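Local coordinates for protein tubulin binding cofactor C (Leishmania major, PDB 5AJ8) that probably acts as a tubulin-folding chaperone of the TBCC family, the chain here being its C-terminal domain, at residues 14-18 with 19-23. The protein carries 1 engineered substitution. Numbering follows the deposited sequence. Where two conformers were deposited one is given.
Sequences GPSTG and TDLFI
Ser16 and Leu21 face each other across the inside of a bend in the chain. The hydroxyl OG of Ser16 lies 3.8 Å from the methyl CD2 of Leu21, a van der Waals contact. Ser16 holds OG anti to its own N (chi1 -179°), which directs the hydroxyl across the bend.

The polar link runs through one water. It is hydrogen-bonded to Ser16 OG (2.8 Å) and donates a hydrogen bond to the backbone carbonyl Thr19 O at 2.6 Å. No direct hydrogen bond joins 14-18 to 19-23; the water bridges the two arms by bonding to both.

Gly18 makes the turn with a positive phi (80°), a conformation that suits glycine. Next to it, Thr19 OG1 sits beside its own backbone N (chi1 -55°), which brings it near the preceding carbonyl carbon. The side chain of Asp20 leaves the backbone away from 14-18, and its OD1 accepts a hydrogen bond from the backbone N of Ala38.

Backbone bonds tie Ser16 and Gly18 to Ala35, and Leu21 to Ala38 and Tyr40. The buried Leu21 also packs on Cys34 of strand 28-35. The bend joins the edge strands 11-17 and 21-23 of two parallel sheets, an arrangement characteristic of a corner between successive faces of a parallel beta-helix, as in the C-CAP/cofactor C-like domain.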
loop_
_atom_site.group_PDB
_atom_site.type_symbol
_atom_site.label_atom_id
_atom_site.label_comp_id
_atom_site.label_asym_id
_atom_site.label_seq_id
_atom_site.Cartn_x
_atom_site.Cartn_y
_atom_site.Cartn_z
ATOM N N GLY A 14 7.801 -7.554 -9.131
ATOM C CA GLY A 14 8.092 -8.878 -8.591
ATOM C C GLY A 14 8.109 -9.959 -9.665
ATOM O O GLY A 14 7.929 -9.668 -10.859
ATOM N N PRO A 15 8.329 -11.219 -9.255
ATOM C CA PRO A 15 8.608 -11.651 -7.895
ATOM C C PRO A 15 9.989 -11.237 -7.435
ATOM O O PRO A 15 10.888 -11.055 -8.242
ATOM C CB PRO A 15 8.505 -13.184 -7.977
ATOM C CG PRO A 15 8.708 -13.507 -9.402
ATOM C CD PRO A 15 8.088 -12.361 -10.148
ATOM N N SER A 16 10.118 -11.088 -6.129
ATOM C CA SER A 16 11.317 -10.605 -5.496
ATOM C C SER A 16 11.277 -10.970 -4.012
ATOM O O SER A 16 10.223 -10.901 -3.393
ATOM C CB SER A 16 11.378 -9.089 -5.659
ATOM O OG SER A 16 12.542 -8.567 -5.066
ATOM N N THR A 17 12.420 -11.351 -3.454
ATOM C CA THR A 17 12.517 -11.762 -2.057
ATOM C C THR A 17 13.678 -11.051 -1.373
ATOM O O THR A 17 14.781 -11.031 -1.901
ATOM C CB THR A 17 12.716 -13.299 -1.936
ATOM O OG1 THR A 17 11.534 -13.973 -2.386
ATOM C CG2 THR A 17 12.986 -13.723 -0.493
ATOM N N GLY A 18 13.429 -10.472 -0.205
ATOM C CA GLY A 18 14.497 -9.982 0.657
ATOM C C GLY A 18 15.108 -8.634 0.320
ATOM O O GLY A 18 16.086 -8.251 0.955
ATOM N N THR A 19 14.555 -7.929 -0.675
ATOM C CA THR A 19 15.064 -6.639 -1.158
ATOM C C THR A 19 13.918 -5.628 -1.102
ATOM O O THR A 19 12.861 -5.850 -1.713
ATOM C CB THR A 19 15.533 -6.696 -2.638
ATOM O OG1 THR A 19 16.501 -7.728 -2.812
ATOM C CG2 THR A 19 16.170 -5.367 -3.088
ATOM N N ASP A 20 14.131 -4.514 -0.402
ATOM C CA ASP A 20 13.155 -3.448 -0.369
ATOM C C ASP A 20 12.849 -2.914 -1.771
ATOM O O ASP A 20 13.755 -2.751 -2.581
ATOM C CB ASP A 20 13.595 -2.348 0.593
ATOM C CG ASP A 20 13.552 -2.809 2.069
ATOM O OD1 ASP A 20 13.220 -4.010 2.335
ATOM O OD2 ASP A 20 13.842 -1.971 2.959
ATOM N N LEU A 21 11.565 -2.713 -2.075
ATOM C CA LEU A 21 11.128 -2.252 -3.416
ATOM C C LEU A 21 10.619 -0.804 -3.384
ATOM O O LEU A 21 9.983 -0.389 -2.408
ATOM C CB LEU A 21 10.033 -3.155 -3.971
ATOM C CG LEU A 21 10.352 -4.646 -4.067
ATOM C CD1 LEU A 21 9.162 -5.336 -4.716
ATOM C CD2 LEU A 21 11.627 -4.892 -4.864
ATOM N N PHE A 22 10.910 -0.059 -4.447
ATOM C CA PHE A 22 10.513 1.337 -4.575
ATOM C C PHE A 22 9.663 1.488 -5.842
ATOM O O PHE A 22 10.165 1.428 -6.947
ATOM C CB PHE A 22 11.745 2.240 -4.583
ATOM C CG PHE A 22 12.558 2.142 -3.309
ATOM C CD1 PHE A 22 12.089 2.699 -2.138
ATOM C CD2 PHE A 22 13.761 1.457 -3.274
ATOM C CE1 PHE A 22 12.807 2.605 -0.963
ATOM C CE2 PHE A 22 14.497 1.338 -2.082
ATOM C CZ PHE A 22 14.018 1.920 -0.928
ATOM N N ILE A 23 8.357 1.625 -5.659
ATOM C CA ILE A 23 7.394 1.632 -6.761
ATOM C C ILE A 23 7.035 3.080 -7.059
ATOM O O ILE A 23 6.449 3.760 -6.215
ATOM C CB ILE A 23 6.162 0.797 -6.378
ATOM C CG1 ILE A 23 6.684 -0.660 -6.163
ATOM C CG2 ILE A 23 5.039 0.910 -7.422
ATOM C CD1 ILE A 23 5.649 -1.753 -6.095
HETATM O O HOH W 1 11.911 -8.217 -2.333
#